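Long-range contact in TetR family transcriptional regulator (PDB 6SRN), which binds a furan-carboxylic acid hormone and probably acts as a TetR-family DNA-binding transcription factor controlling antibiotic production in Streptomyces coelicolor: residues G99-E107 and P154-L164. Residues are numbered along the deposited sequence; the frame is centred on the assembly and turned at random.
Sequences GFTPLETVE and PLQDAREAGQL
The carboxamide of Gln163 reaches over the first turn of helix 102-119 and bonds through both its nitrogen and its oxygen. In the amide plane, NE2 donates to Thr101 OG1 over 2.9 Å, and the N-H...O angle of 170° marks a straight bond. Leu103 N lies instead above that plane, 53° out of it, and donates to OE1 at 3.0 Å, while Leu103 CB packs against Gln163 CD at 3.5 Å. Gln163 spans the distance because CG is anti to the backbone N and the chain stays extended beyond. Thr101 is the N-cap: its OG1 also accepts from Glu104 N, and Glu104 OE1 takes Thr101 N at 3.1 Å, closing a capping box. Gln163 thus ties this helix start to the residue just after the Schellman turn at Gly162. Beside the amide, Pro102 CB makes a van der Waals contact with Pro154 O at 3.3 Å, and Val106 CG2 meets Pro154 CG at 3.8 Å. Leu103 CD2 touches Leu155 CD2 at 3.9 Å. The axes of 102-107 and 154-161 approach to 8.4 Å at 151°, nearly antiparallel, within the ligand-binding domain. Around them, Pro154 touches Met92 of helix 88-96, Leu155 touches Ala174 of helix 170-192, and Phe209 of helix 197-212 covers Leu103 and Val106.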
ATOM      1  N   GLY A  99       1.906 -17.781 -26.286  1.00 12.22           N
ATOM      2  CA  GLY A  99       3.224 -17.523 -26.774  1.00 12.07           C
ATOM      3  C   GLY A  99       3.760 -16.166 -26.442  1.00 10.93           C
ATOM      4  O   GLY A  99       4.721 -15.718 -27.063  1.00 11.57           O
ATOM      5  N   PHE A 100       3.177 -15.512 -25.439  1.00 11.30           N
ATOM      6  CA  PHE A 100       3.787 -14.263 -24.972  1.00 10.37           C
ATOM      7  C   PHE A 100       5.157 -14.559 -24.313  1.00 11.59           C
ATOM      8  O   PHE A 100       5.317 -15.601 -23.698  1.00 11.78           O
ATOM      9  CB  PHE A 100       2.839 -13.468 -24.068  1.00 10.15           C
ATOM     10  CG  PHE A 100       1.668 -12.908 -24.822  1.00 10.71           C
ATOM     11  CD1 PHE A 100       1.778 -11.730 -25.526  1.00 10.85           C
ATOM     12  CD2 PHE A 100       0.467 -13.598 -24.862  1.00 11.09           C
ATOM     13  CE1 PHE A 100       0.693 -11.240 -26.219  1.00 10.94           C
ATOM     14  CE2 PHE A 100      -0.621 -13.107 -25.556  1.00 11.11           C
ATOM     15  CZ  PHE A 100      -0.503 -11.919 -26.229  1.00 10.72           C
ATOM     16  N   THR A 101       6.112 -13.668 -24.498  1.00 11.98           N
ATOM     17  CA  THR A 101       7.442 -13.799 -23.878  1.00 11.90           C
ATOM     18  C   THR A 101       7.350 -13.715 -22.356  1.00 11.39           C
ATOM     19  O   THR A 101       6.335 -13.299 -21.830  1.00 10.99           O
ATOM     20  CB  THR A 101       8.415 -12.688 -24.339  1.00 12.38           C
ATOM     21  OG1 THR A 101       7.994 -11.394 -23.863  1.00 13.95           O
ATOM     22  CG2 THR A 101       8.595 -12.692 -25.871  1.00 14.11           C
ATOM     23  N   PRO A 102       8.392 -14.169 -21.667  1.00 11.02           N
ATOM     24  CA  PRO A 102       8.341 -14.128 -20.202  1.00 10.94           C
ATOM     25  C   PRO A 102       7.990 -12.750 -19.634  1.00 10.81           C
ATOM     26  O   PRO A 102       7.104 -12.615 -18.770  1.00 10.56           O
ATOM     27  CB  PRO A 102       9.758 -14.571 -19.818  1.00 10.47           C
ATOM     28  CG  PRO A 102      10.072 -15.610 -20.892  1.00 10.72           C
ATOM     29  CD  PRO A 102       9.576 -14.927 -22.127  1.00 10.83           C
ATOM     30  N   LEU A 103       8.624 -11.692 -20.113  1.00 10.61           N
ATOM     31  CA  LEU A 103       8.371 -10.377 -19.552  1.00 12.32           C
ATOM     32  C   LEU A 103       6.980  -9.850 -19.968  1.00 11.30           C
ATOM     33  O   LEU A 103       6.314  -9.206 -19.172  1.00 10.75           O
ATOM     34  CB  LEU A 103       9.417  -9.383 -20.030  1.00 14.85           C
ATOM     35  CG  LEU A 103      10.414  -8.791 -19.066  1.00 17.80           C
ATOM     36  CD1 LEU A 103      10.943  -7.505 -19.707  1.00 17.08           C
ATOM     37  CD2 LEU A 103       9.870  -8.612 -17.685  1.00 17.55           C
ATOM     38  N   GLU A 104       6.541 -10.134 -21.201  1.00 11.12           N
ATOM     39  CA  GLU A 104       5.174  -9.764 -21.649  1.00 11.30           C
ATOM     40  C   GLU A 104       4.110 -10.500 -20.840  1.00  9.79           C
ATOM     41  O   GLU A 104       3.040  -9.961 -20.624  1.00 10.98           O
ATOM     42  CB  GLU A 104       4.988 -10.173 -23.101  1.00 12.27           C
ATOM     43  CG  GLU A 104       5.661  -9.211 -24.044  1.00 13.98           C
ATOM     44  CD  GLU A 104       5.488  -9.680 -25.467  1.00 17.49           C
ATOM     45  OE1 GLU A 104       5.333 -10.922 -25.660  1.00 20.15           O
ATOM     46  OE2 GLU A 104       5.411  -8.833 -26.362  1.00 21.60           O
ATOM     47  N   THR A 105       4.421 -11.693 -20.363  1.00  8.90           N
ATOM     48  CA  THR A 105       3.491 -12.466 -19.527  1.00  9.35           C
ATOM     49  C   THR A 105       3.309 -11.721 -18.210  1.00  8.74           C
ATOM     50  O   THR A 105       2.157 -11.558 -17.737  1.00  8.75           O
ATOM     51  CB  THR A 105       4.012 -13.891 -19.304  1.00  9.66           C
ATOM     52  OG1 THR A 105       4.051 -14.585 -20.574  1.00 10.51           O
ATOM     53  CG2 THR A 105       3.192 -14.678 -18.304  1.00 10.47           C
ATOM     54  N   VAL A 106       4.407 -11.300 -17.602  1.00  8.82           N
ATOM     55  CA  VAL A 106       4.340 -10.502 -16.349  1.00  9.30           C
ATOM     56  C   VAL A 106       3.539  -9.215 -16.592  1.00  9.14           C
ATOM     57  O   VAL A 106       2.634  -8.863 -15.814  1.00  8.44           O
ATOM     58  CB  VAL A 106       5.729 -10.148 -15.845  1.00 10.00           C
ATOM     59  CG1 VAL A 106       5.671  -9.288 -14.596  1.00 10.13           C
ATOM     60  CG2 VAL A 106       6.552 -11.398 -15.537  1.00 10.99           C
ATOM     61  N   GLU A 107       3.823  -8.493 -17.679  1.00  9.73           N
ATOM     62  CA  GLU A 107       3.100  -7.290 -18.010  1.00 10.42           C
ATOM     63  C   GLU A 107       1.597  -7.534 -18.126  1.00  9.17           C
ATOM     64  O   GLU A 107       0.795  -6.758 -17.569  1.00  8.37           O
ATOM     65  CB  GLU A 107       3.571  -6.703 -19.321  1.00 12.02           C
ATOM     66  CG  GLU A 107       4.886  -6.007 -19.309  1.00 15.46           C
ATOM     67  CD  GLU A 107       5.042  -5.410 -20.693  1.00 18.62           C
ATOM     68  OE1 GLU A 107       4.323  -4.390 -21.000  1.00 24.55           O
ATOM     69  OE2 GLU A 107       5.755  -6.038 -21.476  1.00 22.48           O
ATOM     70  N   PRO A 154       8.178 -16.567 -14.404  1.00 10.33           N
ATOM     71  CA  PRO A 154       8.515 -15.920 -15.682  1.00  9.54           C
ATOM     72  C   PRO A 154       9.666 -14.951 -15.634  1.00  9.00           C
ATOM     73  O   PRO A 154      10.367 -14.798 -16.614  1.00  9.82           O
ATOM     74  CB  PRO A 154       7.204 -15.221 -16.093  1.00 10.34           C
ATOM     75  CG  PRO A 154       6.438 -15.120 -14.848  1.00 10.59           C
ATOM     76  CD  PRO A 154       6.774 -16.334 -14.033  1.00 10.76           C
ATOM     77  N   LEU A 155       9.894 -14.290 -14.502  1.00  8.79           N
ATOM     78  CA  LEU A 155      11.014 -13.413 -14.401  1.00  9.00           C
ATOM     79  C   LEU A 155      12.344 -14.188 -14.433  1.00  9.13           C
ATOM     80  O   LEU A 155      13.320 -13.683 -14.994  1.00  9.38           O
ATOM     81  CB  LEU A 155      10.914 -12.575 -13.129  1.00  8.98           C
ATOM     82  CG  LEU A 155       9.857 -11.467 -13.225  1.00  9.15           C
ATOM     83  CD1 LEU A 155       9.594 -10.909 -11.823  1.00  9.53           C
ATOM     84  CD2 LEU A 155      10.232 -10.357 -14.182  1.00  9.71           C
ATOM     85  N   GLN A 156      12.376 -15.391 -13.857  1.00  9.85           N
ATOM     86  CA  GLN A 156      13.559 -16.279 -13.995  1.00 10.74           C
ATOM     87  C   GLN A 156      13.781 -16.650 -15.431  1.00 10.94           C
ATOM     88  O   GLN A 156      14.910 -16.658 -15.903  1.00 10.33           O
ATOM     89  CB  GLN A 156      13.433 -17.537 -13.161  1.00 12.30           C
ATOM     90  CG  GLN A 156      14.642 -18.449 -13.253  1.00 15.58           C
ATOM     91  CD  GLN A 156      15.929 -17.765 -12.824  1.00 17.79           C
ATOM     92  OE1 GLN A 156      15.942 -16.984 -11.869  1.00 19.82           O
ATOM     93  NE2 GLN A 156      17.028 -18.059 -13.541  1.00 20.34           N
ATOM     94  N   ASP A 157      12.713 -16.997 -16.134  1.00 10.25           N
ATOM     95  CA  ASP A 157      12.837 -17.315 -17.550  1.00 10.62           C
ATOM     96  C   ASP A 157      13.358 -16.122 -18.346  1.00 10.23           C
ATOM     97  O   ASP A 157      14.135 -16.268 -19.297  1.00 10.05           O
ATOM     98  CB  ASP A 157      11.495 -17.765 -18.125  1.00 11.21           C
ATOM     99  CG  ASP A 157      11.082 -19.171 -17.644  1.00 12.14           C
ATOM    100  OD1 ASP A 157      11.891 -19.917 -17.042  1.00 13.23           O
ATOM    101  OD2 ASP A 157       9.912 -19.491 -17.856  1.00 15.63           O
ATOM    102  N   ALA A 158      12.863 -14.923 -17.995  1.00  9.74           N
ATOM    103  CA  ALA A 158      13.292 -13.714 -18.677  1.00 10.06           C
ATOM    104  C   ALA A 158      14.788 -13.522 -18.499  1.00 10.91           C
ATOM    105  O   ALA A 158      15.492 -13.190 -19.448  1.00 10.65           O
ATOM    106  CB  ALA A 158      12.552 -12.482 -18.120  1.00  9.42           C
ATOM    107  N   ARG A 159      15.270 -13.752 -17.275  1.00 11.39           N
ATOM    108  CA  ARG A 159      16.718 -13.653 -17.017  1.00 12.57           C
ATOM    109  C   ARG A 159      17.499 -14.641 -17.892  1.00 12.84           C
ATOM    110  O   ARG A 159      18.439 -14.256 -18.563  1.00 12.31           O
ATOM    111  CB  ARG A 159      17.068 -13.873 -15.551  1.00 13.87           C
ATOM    112  CG  ARG A 159      18.600 -13.920 -15.366  1.00 15.80           C
ATOM    113  CD  ARG A 159      19.152 -13.785 -13.970  1.00 19.29           C
ATOM    114  NE  ARG A 159      18.729 -14.843 -13.075  1.00 22.88           N
ATOM    115  CZ  ARG A 159      19.112 -14.952 -11.797  1.00 25.22           C
ATOM    116  NH1 ARG A 159      19.952 -14.060 -11.247  1.00 27.39           N
ATOM    117  NH2 ARG A 159      18.651 -15.955 -11.063  1.00 25.62           N
ATOM    118  N   GLU A 160      17.123 -15.909 -17.844  1.00 12.70           N
ATOM    119  CA  GLU A 160      17.818 -16.973 -18.603  1.00 13.64           C
ATOM    120  C   GLU A 160      17.778 -16.723 -20.106  1.00 13.36           C
ATOM    121  O   GLU A 160      18.694 -17.122 -20.859  1.00 11.98           O
ATOM    122  CB  GLU A 160      17.119 -18.299 -18.360  1.00 15.42           C
ATOM    123  CG  GLU A 160      17.528 -19.126 -17.158  1.00 17.89           C
ATOM    124  CD  GLU A 160      17.477 -20.638 -17.540  1.00 18.78           C
ATOM    125  OE1 GLU A 160      16.396 -21.136 -17.922  1.00 20.41           O
ATOM    126  OE2 GLU A 160      18.507 -21.343 -17.516  1.00 25.67           O
ATOM    127  N   ALA A 161      16.684 -16.123 -20.550  1.00 12.43           N
ATOM    128  CA  ALA A 161      16.460 -15.809 -21.942  1.00 12.66           C
ATOM    129  C   ALA A 161      17.279 -14.610 -22.427  1.00 13.17           C
ATOM    130  O   ALA A 161      17.383 -14.377 -23.600  1.00 14.37           O
ATOM    131  CB  ALA A 161      14.987 -15.532 -22.172  1.00 12.97           C
ATOM    132  N   GLY A 162      17.814 -13.803 -21.525  1.00 11.33           N
ATOM    133  CA  GLY A 162      18.465 -12.559 -21.930  1.00 12.03           C
ATOM    134  C   GLY A 162      17.517 -11.382 -22.132  1.00 12.67           C
ATOM    135  O   GLY A 162      17.877 -10.354 -22.723  1.00 12.69           O
ATOM    136  N   GLN A 163      16.289 -11.506 -21.626  1.00 13.20           N
ATOM    137  CA  GLN A 163      15.302 -10.454 -21.787  1.00 14.74           C
ATOM    138  C   GLN A 163      15.424  -9.384 -20.705  1.00 15.35           C
ATOM    139  O   GLN A 163      15.000  -8.225 -20.858  1.00 15.11           O
ATOM    140  CB  GLN A 163      13.921 -11.135 -21.752  1.00 15.83           C
ATOM    141  CG  GLN A 163      12.779 -10.227 -22.093  1.00 18.03           C
ATOM    142  CD  GLN A 163      11.472 -10.971 -22.325  1.00 16.75           C
ATOM    143  OE1 GLN A 163      11.152 -11.991 -21.694  1.00 15.38           O
ATOM    144  NE2 GLN A 163      10.707 -10.450 -23.253  1.00 18.06           N
ATOM    145  N   LEU A 164      15.983  -9.796 -19.576  1.00 16.97           N
ATOM    146  CA  LEU A 164      16.004  -8.978 -18.369  1.00 17.78           C
ATOM    147  C   LEU A 164      17.368  -8.290 -18.319  1.00 20.10           C
ATOM    148  O   LEU A 164      18.410  -8.912 -18.609  1.00 23.06           O
ATOM    149  CB  LEU A 164      15.744  -9.886 -17.174  1.00 17.55           C
ATOM    150  CG  LEU A 164      15.072  -9.438 -15.903  1.00 20.18           C
ATOM    151  CD1 LEU A 164      13.642  -9.018 -16.216  1.00 21.20           C
ATOM    152  CD2 LEU A 164      15.094 -10.566 -14.898  1.00 20.03           C
TER